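Local coordinates for syndapin (PDB 3I2W), which probably binds phospholipid membranes through its dimeric EFC/F-BAR domain, the part crystallised here, and likely takes part in endocytosis, at the interface of chains A and B. Residues are numbered along the deposited sequence; one frame, centred on the assembly and turned at random. Chains: chain A/B, Syndapin.

Contact 1: the interface of chains A and B. Residues chain A 16, 215, 219, 222; chain B 268, 271-272.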
loop_
_atom_site.group_PDB
_atom_site.type_symbol
_atom_site.label_atom_id
_atom_site.label_comp_id
_atom_site.label_asym_id
_atom_site.label_seq_id
_atom_site.Cartn_x
_atom_site.Cartn_y
_atom_site.Cartn_z
ATOM N N ARG A 16 16.768 -21.057 31.079
ATOM C CA ARG A 16 16.999 -20.982 29.651
ATOM C C ARG A 16 16.170 -22.002 28.898
ATOM O O ARG A 16 15.714 -21.710 27.836
ATOM C CB ARG A 16 18.478 -21.024 29.263
ATOM C CG ARG A 16 18.695 -21.056 27.747
ATOM C CD ARG A 16 20.155 -20.997 27.316
ATOM N NE ARG A 16 20.719 -22.318 27.539
ATOM C CZ ARG A 16 21.901 -22.757 27.138
ATOM N NH1 ARG A 16 22.701 -22.022 26.398
ATOM N NH2 ARG A 16 22.255 -23.971 27.455
ATOM N N PHE A 215 25.160 -30.289 32.354
ATOM C CA PHE A 215 25.187 -29.016 31.718
ATOM C C PHE A 215 25.326 -29.310 30.241
ATOM O O PHE A 215 24.742 -28.629 29.401
ATOM C CB PHE A 215 26.378 -28.230 32.185
ATOM C CG PHE A 215 26.556 -26.927 31.472
ATOM C CD1 PHE A 215 25.792 -25.817 31.814
ATOM C CD2 PHE A 215 27.473 -26.808 30.448
ATOM C CE1 PHE A 215 25.947 -24.577 31.124
ATOM C CE2 PHE A 215 27.657 -25.557 29.754
ATOM C CZ PHE A 215 26.893 -24.456 30.099
ATOM N N GLN A 219 23.319 -27.946 27.034
ATOM C CA GLN A 219 23.853 -27.277 25.898
ATOM C C GLN A 219 23.413 -27.960 24.602
ATOM O O GLN A 219 23.085 -27.272 23.641
ATOM C CB GLN A 219 25.358 -27.148 25.986
ATOM C CG GLN A 219 25.802 -26.315 27.152
ATOM C CD GLN A 219 26.008 -24.884 26.835
ATOM O OE1 GLN A 219 27.119 -24.484 26.516
ATOM N NE2 GLN A 219 24.951 -24.078 26.933
ATOM N N GLU A 222 19.900 -26.927 23.858
ATOM C CA GLU A 222 19.830 -25.533 23.434
ATOM C C GLU A 222 20.335 -25.347 22.032
ATOM O O GLU A 222 19.801 -24.548 21.271
ATOM C CB GLU A 222 20.653 -24.655 24.320
ATOM C CG GLU A 222 20.783 -23.255 23.805
ATOM C CD GLU A 222 19.520 -22.423 24.008
ATOM O OE1 GLU A 222 19.633 -21.161 23.959
ATOM O OE2 GLU A 222 18.432 -23.031 24.211
ATOM N N LEU B 268 26.818 -20.719 22.353
ATOM C CA LEU B 268 26.884 -21.613 23.464
ATOM C C LEU B 268 28.115 -21.419 24.307
ATOM O O LEU B 268 28.024 -21.531 25.519
ATOM C CB LEU B 268 26.787 -23.067 23.023
ATOM C CG LEU B 268 25.431 -23.536 22.532
ATOM C CD1 LEU B 268 25.656 -24.904 22.118
ATOM C CD2 LEU B 268 24.417 -23.509 23.633
ATOM N N TRP B 271 27.819 -18.875 26.602
ATOM C CA TRP B 271 26.807 -19.084 27.649
ATOM C C TRP B 271 27.414 -19.752 28.860
ATOM O O TRP B 271 27.120 -19.376 29.981
ATOM C CB TRP B 271 25.622 -19.891 27.159
ATOM C CG TRP B 271 24.659 -20.196 28.276
ATOM C CD1 TRP B 271 24.664 -21.284 29.067
ATOM C CD2 TRP B 271 23.550 -19.395 28.709
ATOM N NE1 TRP B 271 23.652 -21.210 29.972
ATOM C CE2 TRP B 271 22.944 -20.066 29.757
ATOM C CE3 TRP B 271 22.997 -18.184 28.284
ATOM C CZ2 TRP B 271 21.822 -19.567 30.400
ATOM C CZ3 TRP B 271 21.884 -17.675 28.935
ATOM C CH2 TRP B 271 21.324 -18.348 29.979
ATOM N N SER B 272 28.276 -20.734 28.587
ATOM C CA SER B 272 29.052 -21.396 29.553
ATOM C C SER B 272 29.924 -20.399 30.230
ATOM O O SER B 272 30.144 -20.522 31.434
ATOM C CB SER B 272 29.947 -22.415 28.895
ATOM O OG SER B 272 30.765 -23.009 29.900
#

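Contact 2: the interface of chains A and B. Residues chain A 271, 275-276; chain B 4, 12-13, 16, 215, 219.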
loop_
_atom_site.group_PDB
_atom_site.type_symbol
_atom_site.label_atom_id
_atom_site.label_comp_id
_atom_site.label_asym_id
_atom_site.label_seq_id
_atom_site.Cartn_x
_atom_site.Cartn_y
_atom_site.Cartn_z
ATOM N N TRP A 271 -13.077 11.659 -30.819
ATOM C CA TRP A 271 -13.786 12.836 -30.383
ATOM C C TRP A 271 -14.438 13.594 -31.534
ATOM O O TRP A 271 -15.568 14.078 -31.435
ATOM C CB TRP A 271 -12.846 13.812 -29.712
ATOM C CG TRP A 271 -13.629 14.941 -29.033
ATOM C CD1 TRP A 271 -13.926 16.173 -29.552
ATOM C CD2 TRP A 271 -14.219 14.912 -27.734
ATOM N NE1 TRP A 271 -14.652 16.914 -28.642
ATOM C CE2 TRP A 271 -14.854 16.151 -27.529
ATOM C CE3 TRP A 271 -14.273 13.957 -26.722
ATOM C CZ2 TRP A 271 -15.527 16.455 -26.362
ATOM C CZ3 TRP A 271 -14.949 14.257 -25.559
ATOM C CH2 TRP A 271 -15.574 15.491 -25.393
ATOM N N HIS A 275 -18.192 13.909 -31.170
ATOM C CA HIS A 275 -18.504 15.168 -30.576
ATOM C C HIS A 275 -18.155 16.340 -31.459
ATOM O O HIS A 275 -18.515 17.464 -31.155
ATOM C CB HIS A 275 -17.856 15.266 -29.196
ATOM C CG HIS A 275 -18.432 14.309 -28.198
ATOM N ND1 HIS A 275 -19.642 14.531 -27.562
ATOM C CD2 HIS A 275 -17.975 13.119 -27.734
ATOM C CE1 HIS A 275 -19.914 13.509 -26.768
ATOM N NE2 HIS A 275 -18.915 12.641 -26.846
ATOM N N GLY A 276 -17.488 16.117 -32.575
ATOM C CA GLY A 276 -16.984 17.269 -33.310
ATOM C C GLY A 276 -17.188 17.232 -34.802
ATOM O O GLY A 276 -18.102 16.600 -35.318
ATOM N N PHE B 4 -22.811 18.084 -33.573
ATOM C CA PHE B 4 -21.919 19.237 -33.452
ATOM C C PHE B 4 -22.353 20.496 -34.238
ATOM O O PHE B 4 -22.219 21.629 -33.790
ATOM C CB PHE B 4 -20.503 18.826 -33.878
ATOM C CG PHE B 4 -19.559 19.983 -33.972
ATOM C CD1 PHE B 4 -19.025 20.549 -32.830
ATOM C CD2 PHE B 4 -19.241 20.541 -35.210
ATOM C CE1 PHE B 4 -18.165 21.607 -32.944
ATOM C CE2 PHE B 4 -18.412 21.583 -35.307
ATOM C CZ PHE B 4 -17.853 22.120 -34.181
ATOM N N ARG B 12 -19.956 20.658 -25.948
ATOM C CA ARG B 12 -19.259 19.435 -25.526
ATOM C C ARG B 12 -17.781 19.637 -25.687
ATOM O O ARG B 12 -17.071 19.335 -24.792
ATOM C CB ARG B 12 -19.745 18.192 -26.242
ATOM C CG ARG B 12 -21.285 18.218 -26.387
ATOM C CD ARG B 12 -21.998 16.857 -26.429
ATOM N NE ARG B 12 -21.783 16.139 -27.684
ATOM C CZ ARG B 12 -22.472 16.366 -28.794
ATOM N NH1 ARG B 12 -23.416 17.298 -28.820
ATOM N NH2 ARG B 12 -22.215 15.660 -29.883
ATOM N N THR B 13 -17.320 20.286 -26.743
ATOM C CA THR B 13 -15.891 20.482 -26.906
ATOM C C THR B 13 -15.315 21.459 -25.901
ATOM O O THR B 13 -14.224 21.232 -25.371
ATOM C CB THR B 13 -15.557 20.860 -28.325
ATOM O OG1 THR B 13 -15.937 19.778 -29.166
ATOM C CG2 THR B 13 -14.085 21.037 -28.512
ATOM N N ARG B 16 -14.926 20.208 -22.494
ATOM C CA ARG B 16 -13.790 19.308 -22.396
ATOM C C ARG B 16 -12.496 20.018 -21.969
ATOM O O ARG B 16 -11.665 19.420 -21.343
ATOM C CB ARG B 16 -13.592 18.508 -23.691
ATOM C CG ARG B 16 -12.299 17.703 -23.621
ATOM C CD ARG B 16 -11.886 17.015 -24.921
ATOM N NE ARG B 16 -11.674 17.960 -26.004
ATOM C CZ ARG B 16 -11.226 17.624 -27.207
ATOM N NH1 ARG B 16 -10.864 16.364 -27.470
ATOM N NH2 ARG B 16 -11.109 18.548 -28.140
ATOM N N PHE B 215 -12.407 24.527 -33.882
ATOM C CA PHE B 215 -12.388 23.205 -33.331
ATOM C C PHE B 215 -10.981 22.701 -33.245
ATOM O O PHE B 215 -10.620 22.010 -32.315
ATOM C CB PHE B 215 -13.132 22.278 -34.246
ATOM C CG PHE B 215 -13.217 20.866 -33.747
ATOM C CD1 PHE B 215 -13.991 20.547 -32.639
ATOM C CD2 PHE B 215 -12.572 19.848 -34.413
ATOM C CE1 PHE B 215 -14.084 19.249 -32.187
ATOM C CE2 PHE B 215 -12.702 18.519 -34.000
ATOM C CZ PHE B 215 -13.433 18.221 -32.887
ATOM N N GLN B 219 -8.738 20.832 -30.414
ATOM C CA GLN B 219 -7.990 19.614 -30.592
ATOM C C GLN B 219 -6.497 19.827 -30.299
ATOM O O GLN B 219 -5.872 19.013 -29.674
ATOM C CB GLN B 219 -8.186 19.055 -32.003
ATOM C CG GLN B 219 -9.602 18.757 -32.321
ATOM C CD GLN B 219 -10.079 17.453 -31.793
ATOM O OE1 GLN B 219 -10.100 16.451 -32.516
ATOM N NE2 GLN B 219 -10.458 17.421 -30.519
#

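Contact 3: the interface of chains A and B. Residues chain A 34, 236, 240; chain B 45, 72, 75-76, 252.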
loop_
_atom_site.group_PDB
_atom_site.type_symbol
_atom_site.label_atom_id
_atom_site.label_comp_id
_atom_site.label_asym_id
_atom_site.label_seq_id
_atom_site.Cartn_x
_atom_site.Cartn_y
_atom_site.Cartn_z
ATOM N N ARG A 34 4.288 -9.278 11.105
ATOM C CA ARG A 34 4.833 -8.771 9.867
ATOM C C ARG A 34 3.790 -9.097 8.815
ATOM O O ARG A 34 3.299 -8.218 8.098
ATOM C CB ARG A 34 6.144 -9.439 9.590
ATOM C CG ARG A 34 6.779 -9.091 8.315
ATOM C CD ARG A 34 6.958 -7.586 8.113
ATOM N NE ARG A 34 7.503 -7.365 6.773
ATOM C CZ ARG A 34 8.790 -7.250 6.524
ATOM N NH1 ARG A 34 9.620 -7.243 7.512
ATOM N NH2 ARG A 34 9.247 -7.102 5.317
ATOM N N VAL A 236 12.233 -17.069 6.566
ATOM C CA VAL A 236 11.552 -15.830 6.648
ATOM C C VAL A 236 12.128 -15.034 5.528
ATOM O O VAL A 236 11.411 -14.417 4.784
ATOM C CB VAL A 236 11.856 -15.134 7.930
ATOM C CG1 VAL A 236 11.406 -13.641 7.842
ATOM C CG2 VAL A 236 11.144 -15.833 9.023
ATOM N N LEU A 240 10.478 -13.087 2.096
ATOM C CA LEU A 240 10.360 -11.646 2.094
ATOM C C LEU A 240 11.188 -11.092 0.923
ATOM O O LEU A 240 11.184 -9.915 0.647
ATOM C CB LEU A 240 10.890 -11.114 3.421
ATOM C CG LEU A 240 9.869 -10.825 4.477
ATOM C CD1 LEU A 240 9.068 -12.023 4.793
ATOM C CD2 LEU A 240 10.650 -10.481 5.642
ATOM N N LEU B 45 5.851 -0.498 9.223
ATOM C CA LEU B 45 7.047 -1.240 9.318
ATOM C C LEU B 45 7.943 -0.672 10.396
ATOM O O LEU B 45 8.601 -1.400 11.101
ATOM C CB LEU B 45 7.790 -1.221 7.969
ATOM C CG LEU B 45 7.210 -2.134 6.907
ATOM C CD1 LEU B 45 7.899 -1.898 5.626
ATOM C CD2 LEU B 45 7.292 -3.583 7.265
ATOM N N VAL B 72 16.055 -9.051 10.763
ATOM C CA VAL B 72 14.761 -8.884 10.164
ATOM C C VAL B 72 14.327 -7.428 10.343
ATOM O O VAL B 72 13.744 -6.865 9.470
ATOM C CB VAL B 72 13.764 -9.874 10.800
ATOM C CG1 VAL B 72 12.423 -9.317 10.863
ATOM C CG2 VAL B 72 13.676 -11.053 9.988
ATOM N N GLU B 75 16.053 -5.253 7.865
ATOM C CA GLU B 75 15.347 -5.473 6.588
ATOM C C GLU B 75 14.159 -4.542 6.412
ATOM O O GLU B 75 14.040 -3.837 5.417
ATOM C CB GLU B 75 14.788 -6.868 6.509
ATOM C CG GLU B 75 14.243 -7.164 5.176
ATOM C CD GLU B 75 12.696 -7.189 5.042
ATOM O OE1 GLU B 75 11.926 -7.082 6.038
ATOM O OE2 GLU B 75 12.275 -7.368 3.856
ATOM N N SER B 76 13.278 -4.547 7.385
ATOM C CA SER B 76 12.090 -3.799 7.274
ATOM C C SER B 76 12.433 -2.306 7.329
ATOM O O SER B 76 11.606 -1.456 6.998
ATOM C CB SER B 76 11.183 -4.185 8.426
ATOM O OG SER B 76 11.726 -3.701 9.651
ATOM N N TYR B 252 18.549 -7.665 0.793
ATOM C CA TYR B 252 18.492 -9.102 0.978
ATOM C C TYR B 252 19.886 -9.748 1.098
ATOM O O TYR B 252 20.101 -10.521 1.985
ATOM C CB TYR B 252 17.516 -9.760 -0.013
ATOM C CG TYR B 252 16.185 -9.192 0.306
ATOM C CD1 TYR B 252 15.365 -9.746 1.270
ATOM C CD2 TYR B 252 15.800 -7.997 -0.240
ATOM C CE1 TYR B 252 14.176 -9.147 1.618
ATOM C CE2 TYR B 252 14.627 -7.403 0.110
ATOM C CZ TYR B 252 13.834 -7.957 1.043
ATOM O OH TYR B 252 12.674 -7.270 1.353
#

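Contact 1: the interface of chains A and B
A:Arg16, A:Phe215 and B:Trp271 meet where helix 264-275 of chain B, its backbone helical through B:Leu268, B:Trp271 and B:Ser272, lies against helices 11-58 and 185-240 of chain A. A:Arg16 and B:Trp271 run past each other in opposite directions, guanidinium and indole stacked with their planes 16° apart. The methylene CD of A:Arg16 sits over the six-membered ring of B:Trp271, 3.8 Å from CZ2, and guanidinium NH1 lies over the five-membered ring, 3.3 Å from CG, a cation-pi contact. A bend at chi3 (77°) lays the arginine chain along the indole. Arginine suits the place, its aliphatic stem and flat cation sharing one aromatic face. On the other guanidinium face lies CG of A:Glu222, whose carboxylate OE1 forms a long salt bridge to A:Arg16 NE at 3.9 Å. B:Leu268 CD2 lies against the amide of A:Gln219, which borders the guanidinium edge, with A:Glu222 CG beside it. A:Phe215 CZ lies 3.8 Å from B:Ser272 CA, its ring also beside B:Trp271 CD1. Alanine in place of B:Trp271 would probably leave the A:Arg16 guanidinium without its aromatic platform, held mainly by the long link to A:Glu222 and freer to turn. The site lies toward one end of the dimer's central helical bundle.

Contact 2: the interface of chains A and B
The indole of A:Trp271 forms the centre of this contact, packed against B:Arg16 and bordered by B:Phe215. At the indole's edge CD1 is 3.9 Å from CZ of the phenyl ring of B:Phe215. A:Gly276 continues the apolar patch: its CA lies 3.7 Å from B:Phe215 CE1 and 3.8 Å from B:Phe4 CG, and the lack of a side chain lets the backbone come close to both rings. One indole face carries the guanidinium of B:Arg16, with the planes 12° apart and B:Arg16 NH1 3.5 Å from CG of A:Trp271; CB of A:His275, from the same helix, lies against the opposite face, toward its rim. A large aromatic thus packs against the neighbouring chain while giving a cation a broad surface to rest on. Its polar edge is used as well: NE1 donates to the hydroxyl OG1 of B:Thr13 at 3.2 Å, nearly straight and in the ring plane. Threonine fits here, bringing a small acceptor to a helix surface. Further out, NE of B:Arg12 donates to ND1 of A:His275 at 2.7 Å. This bond lies in the plane of both groups although the planes stand 65° apart, and the bend at chi3 (-72°) turns the guanidinium toward the imidazole. The contact places the end of helix 264-275 of chain A, and the start of the loop that follows, on helices 11-58 and 169-240 of chain B and beside its N-terminal loop.

Contact 3: the interface of chains A and B
A:Arg34 reaches across to B:Glu75 from helix 11-58 of chain A. From CB the chain runs to CG, anti to the backbone N (chi1 176°), then bends at chi2 (54°), which turns its outer half toward chain B. CD and NE pass the methyl CD2 of B:Leu45, 3.8 Å from NE. This methyl lies against one face of the guanidinium, and A:Leu240 CD2 lies against the opposite face, each toward the rim. Leucines suit these positions because they clamp the flat group without competing for its N-H groups. At the tip, NH1 and NH2 both donate to the carboxylate OE1 of B:Glu75, at 2.7 Å and 2.8 Å, and NH1 also lies 3.6 Å from B:Ser76 CB. The two bonds form an end-on salt bridge with the guanidinium and carboxylate nearly coplanar. NH1 meets OE1 almost in line with its C-O bond, whereas NH2 uses the syn lone pair. Arginine is well matched to this task, since its paired nitrogens can close on one oxygen and restrict turning of the group. Nearby, A:Val236 CG1 and B:Val72 CG2 make a looser apolar contact at 4.1 Å. B:Tyr252 supports the carboxylate from behind and also touches chain A: its phenol donates to the anti lone pair of B:Glu75 OE2. The same hydroxyl, OH, lies 3.1 Å from the backbone carbonyl O of A:Leu240, an alternative acceptor, since its one hydrogen cannot fully serve both oxygens.

The C-alpha centres of contact 1 and contact 2 lie about 81 Å apart, and contact 3 falls between them, about 29 Å from contact 1 and 53 Å from contact 2. Contact 1 and contact 2 are two-fold counterparts with the chains exchanged, sharing residues 16, 215, 219 and 271, while contact 3 has its own twin elsewhere. Helix 11-58 enters all three, and the long helix ending at residue 240 contributes to each. Contacts spread this far along the antiparallel subunits join them into one elongated homodimer, and would be expected to stabilise the curved shape with which F-BAR domains meet membranes.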